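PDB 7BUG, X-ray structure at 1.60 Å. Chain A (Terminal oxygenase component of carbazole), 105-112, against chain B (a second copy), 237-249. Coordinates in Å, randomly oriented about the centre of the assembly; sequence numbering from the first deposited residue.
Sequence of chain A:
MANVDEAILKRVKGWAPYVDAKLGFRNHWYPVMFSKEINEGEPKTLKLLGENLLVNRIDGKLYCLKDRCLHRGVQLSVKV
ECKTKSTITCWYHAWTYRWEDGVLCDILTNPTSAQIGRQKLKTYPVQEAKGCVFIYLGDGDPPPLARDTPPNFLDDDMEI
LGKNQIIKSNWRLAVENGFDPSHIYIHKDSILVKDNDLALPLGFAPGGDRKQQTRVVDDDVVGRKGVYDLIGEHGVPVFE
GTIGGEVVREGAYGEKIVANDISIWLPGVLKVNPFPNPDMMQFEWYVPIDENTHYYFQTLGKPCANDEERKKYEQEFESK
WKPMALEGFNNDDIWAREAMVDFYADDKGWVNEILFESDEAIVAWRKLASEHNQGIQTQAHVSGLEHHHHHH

Chain A 105-112: CDILTNPT
Chain B, residues 237-249: PVFEGTIGGEVVR

A single direct hydrogen bond joins these two stretches, and it comes from the tip of a hairpin: the backbone N of G244(B) donates to OD2 of D106(A) across 2.9 Å, with an N-H...O angle of 156°. The hairpin of chain B runs up strand 240-243, reverses through a type I' turn from I243(B) to E246(B), and returns along 246-249. I243(B) N to E246(B) O (2.9 Å) and E246(B) N to I243(B) O (3.0 Å) close the turn. Farther down, G241(B) N donates to R249(B) O (2.8 Å), and G241(B) O accepts from V248(B) N (2.9 Å) and weakly from R249(B) N (3.5 Å). G244(B) and G245(B), at phi/psi 59/31 and 77/-1, occupy positive-phi corners that glycine favours.

In chain A, the strand ending at I107(A) passes into a type I turn from I107(A) to N110(A), closed by N110(A) N to I107(A) O at 3.1 Å. The CA of D106(A) lies 5.9 Å from that of I243(B), and the CA of L108(A) 4.9 Å from that of G241(B); the numbering therefore runs in opposite senses. At G241(B), phi/psi -84/135, an ideal CB would lie a tight 3.4 Å from CB of L108(A), so the absence of a side chain suits this approach.

D106(A) is extended (-160/153), its CA-CB bond directed toward chain B with chi1 -79° (m) and chi2 -70°. Its short side chain ends in a carboxylate whose oxygens take different partners: OD2 accepts from the hairpin, and OD1 of D106(A) accepts from water 1 at 2.7 Å. The hydroxyl of T242(B), chi1 63° (p), suits this site by binding water 1, 2.6 Å from OG1 of T242(B). Water 1 also accepts from N of G245(B) at 2.9 Å, linking both turn glycines to one aspartate.

L108(A), at -63/-34, has the largest covered area. Its CA-CB bond points sideways, but the m,t rotamer (-53°, -168°) brings its branched apolar end nearer: CD2 of L108(A) lies 3.8 Å from CG1 of I243(B), also m,t, and CD1 of L108(A) 4.1 Å from CG2 of V248(B). CD2 of L108(A) also approaches O of T242(B) to 3.1 Å.

The CA-CB bond of V238(B) is directed toward chain A, and chi1 is 180° (t). Its two methyls fill this place: CG1 of V238(B) is 3.4 Å from O of L108(A), and CG2 of V238(B) packs 3.8 Å from CD of P111(A), a compact apolar ring.

Water 2 donates to O of T242(B) at 2.7 Å and weakly to O of I107(A) at 3.3 Å; water 3 donates to O of L108(A) at 2.9 Å and weakly accepts from N of T242(B) at 3.4 Å.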

# COMPACT_ATOMS: atom_id res chain seq x y z
N CYS A 105 38.02 -0.52 -7.61
CA CYS A 105 39.45 -0.89 -7.77
C CYS A 105 39.62 -2.06 -8.73
O CYS A 105 40.76 -2.26 -9.21
CB CYS A 105 40.09 -1.14 -6.42
SG CYS A 105 39.47 -2.60 -5.56
N ASP A 106 38.57 -2.82 -9.01
CA ASP A 106 38.67 -4.06 -9.82
C ASP A 106 37.25 -4.35 -10.31
O ASP A 106 36.28 -3.98 -9.64
CB ASP A 106 39.23 -5.23 -9.02
CG ASP A 106 40.75 -5.19 -8.87
OD1 ASP A 106 41.43 -5.41 -9.92
OD2 ASP A 106 41.23 -4.96 -7.71
N ILE A 107 37.16 -5.04 -11.44
CA ILE A 107 35.87 -5.65 -11.86
C ILE A 107 36.14 -7.08 -12.32
O ILE A 107 36.82 -7.24 -13.37
CB ILE A 107 35.15 -4.85 -12.95
CG1 ILE A 107 34.91 -3.40 -12.57
CG2 ILE A 107 33.83 -5.56 -13.32
CD1 ILE A 107 34.37 -2.54 -13.66
N LEU A 108 35.69 -8.09 -11.59
CA LEU A 108 36.12 -9.48 -11.89
C LEU A 108 35.65 -9.91 -13.27
O LEU A 108 36.36 -10.67 -13.93
CB LEU A 108 35.69 -10.48 -10.82
CG LEU A 108 36.07 -10.17 -9.37
CD1 LEU A 108 35.82 -11.38 -8.49
CD2 LEU A 108 37.48 -9.66 -9.20
N THR A 109 34.47 -9.44 -13.71
CA THR A 109 33.90 -9.83 -15.02
C THR A 109 34.56 -9.11 -16.19
O THR A 109 34.28 -9.52 -17.32
CB THR A 109 32.40 -9.54 -15.01
OG1 THR A 109 32.16 -8.15 -14.72
CG2 THR A 109 31.70 -10.47 -14.04
N ASN A 110 35.38 -8.10 -15.96
CA ASN A 110 36.07 -7.38 -17.05
C ASN A 110 37.24 -6.61 -16.48
O ASN A 110 37.16 -5.44 -16.12
CB ASN A 110 35.16 -6.46 -17.85
CG ASN A 110 35.95 -5.80 -18.97
OD1 ASN A 110 37.13 -6.13 -19.13
ND2 ASN A 110 35.35 -4.80 -19.65
N PRO A 111 38.41 -7.26 -16.32
CA PRO A 111 39.56 -6.59 -15.72
C PRO A 111 40.18 -5.49 -16.61
O PRO A 111 41.12 -4.78 -16.16
CB PRO A 111 40.50 -7.76 -15.43
CG PRO A 111 40.17 -8.75 -16.47
CD PRO A 111 38.65 -8.67 -16.63
N THR A 112 39.69 -5.33 -17.82
CA THR A 112 40.13 -4.28 -18.75
C THR A 112 39.19 -3.10 -18.78
O THR A 112 39.41 -2.15 -19.57
CB THR A 112 40.35 -4.81 -20.17
OG1 THR A 112 39.09 -5.13 -20.80
CG2 THR A 112 41.25 -6.01 -20.18
N PRO B 237 37.99 -14.82 -22.26
CA PRO B 237 37.22 -15.29 -21.14
C PRO B 237 38.02 -15.10 -19.85
O PRO B 237 39.22 -15.30 -19.82
CB PRO B 237 36.96 -16.77 -21.45
CG PRO B 237 38.14 -17.15 -22.32
CD PRO B 237 38.41 -15.92 -23.13
N VAL B 238 37.33 -14.72 -18.79
CA VAL B 238 37.96 -14.58 -17.45
C VAL B 238 37.76 -15.88 -16.71
O VAL B 238 36.63 -16.20 -16.34
CB VAL B 238 37.33 -13.42 -16.64
CG1 VAL B 238 37.99 -13.31 -15.28
CG2 VAL B 238 37.43 -12.16 -17.43
N PHE B 239 38.80 -16.65 -16.47
CA PHE B 239 38.73 -17.84 -15.60
C PHE B 239 39.44 -17.63 -14.26
O PHE B 239 39.23 -18.46 -13.39
CB PHE B 239 39.32 -19.05 -16.31
CG PHE B 239 38.35 -19.63 -17.29
CD1 PHE B 239 37.39 -20.54 -16.87
CD2 PHE B 239 38.32 -19.19 -18.61
CE1 PHE B 239 36.47 -21.04 -17.75
CE2 PHE B 239 37.39 -19.73 -19.50
CZ PHE B 239 36.47 -20.65 -19.06
N GLU B 240 40.21 -16.58 -14.12
CA GLU B 240 40.91 -16.24 -12.85
C GLU B 240 40.59 -14.79 -12.54
O GLU B 240 41.20 -13.90 -13.13
CB GLU B 240 42.40 -16.57 -12.99
CG GLU B 240 42.64 -18.06 -13.07
CD GLU B 240 44.10 -18.42 -13.27
OE1 GLU B 240 44.75 -18.76 -12.28
OE2 GLU B 240 44.57 -18.31 -14.43
N GLY B 241 39.63 -14.56 -11.63
CA GLY B 241 39.27 -13.19 -11.25
C GLY B 241 40.20 -12.66 -10.19
O GLY B 241 40.46 -13.40 -9.24
N THR B 242 40.66 -11.43 -10.35
CA THR B 242 41.71 -10.85 -9.51
C THR B 242 41.23 -9.60 -8.78
O THR B 242 40.48 -8.75 -9.32
CB THR B 242 42.99 -10.55 -10.28
OG1 THR B 242 42.72 -9.57 -11.27
CG2 THR B 242 43.61 -11.76 -10.94
N ILE B 243 41.77 -9.43 -7.59
CA ILE B 243 41.64 -8.17 -6.81
C ILE B 243 43.06 -7.78 -6.42
O ILE B 243 43.70 -8.62 -5.74
CB ILE B 243 40.71 -8.30 -5.60
CG1 ILE B 243 39.27 -8.63 -6.05
CG2 ILE B 243 40.78 -7.04 -4.77
CD1 ILE B 243 38.34 -9.00 -4.91
N GLY B 244 43.49 -6.59 -6.81
CA GLY B 244 44.86 -6.13 -6.49
C GLY B 244 45.85 -7.11 -7.09
O GLY B 244 46.92 -7.34 -6.46
N GLY B 245 45.49 -7.73 -8.22
CA GLY B 245 46.32 -8.70 -8.98
C GLY B 245 46.37 -10.10 -8.37
O GLY B 245 47.02 -10.97 -8.98
N GLU B 246 45.71 -10.35 -7.24
CA GLU B 246 45.69 -11.67 -6.55
C GLU B 246 44.45 -12.42 -7.01
O GLU B 246 43.33 -11.80 -7.02
CB GLU B 246 45.70 -11.50 -5.03
CG GLU B 246 46.89 -10.68 -4.52
CD GLU B 246 48.28 -11.15 -4.92
OE1 GLU B 246 49.14 -10.30 -5.32
OE2 GLU B 246 48.52 -12.38 -4.87
N VAL B 247 44.61 -13.70 -7.36
CA VAL B 247 43.44 -14.51 -7.79
C VAL B 247 42.55 -14.75 -6.56
O VAL B 247 43.02 -15.32 -5.58
CB VAL B 247 43.84 -15.84 -8.47
CG1 VAL B 247 42.61 -16.67 -8.84
CG2 VAL B 247 44.71 -15.51 -9.68
N VAL B 248 41.27 -14.35 -6.62
CA VAL B 248 40.32 -14.56 -5.50
C VAL B 248 39.17 -15.48 -5.92
O VAL B 248 38.42 -15.91 -5.05
CB VAL B 248 39.77 -13.22 -4.99
CG1 VAL B 248 40.88 -12.32 -4.46
CG2 VAL B 248 39.02 -12.50 -6.14
N ARG B 249 39.01 -15.79 -7.19
CA ARG B 249 37.90 -16.62 -7.64
C ARG B 249 38.21 -17.21 -9.01
O ARG B 249 38.69 -16.50 -9.84
CB ARG B 249 36.61 -15.79 -7.71
CG ARG B 249 35.43 -16.59 -8.26
CD ARG B 249 34.89 -17.63 -7.33
NE ARG B 249 34.22 -18.72 -8.03
CZ ARG B 249 33.22 -19.44 -7.53
NH1 ARG B 249 32.67 -19.14 -6.35
NH2 ARG B 249 32.70 -20.42 -8.23
O HOH W 1 43.36 -7.28 -10.13
O HOH W 2 39.50 -8.38 -11.79
O HOH W 3 39.17 -10.56 -13.33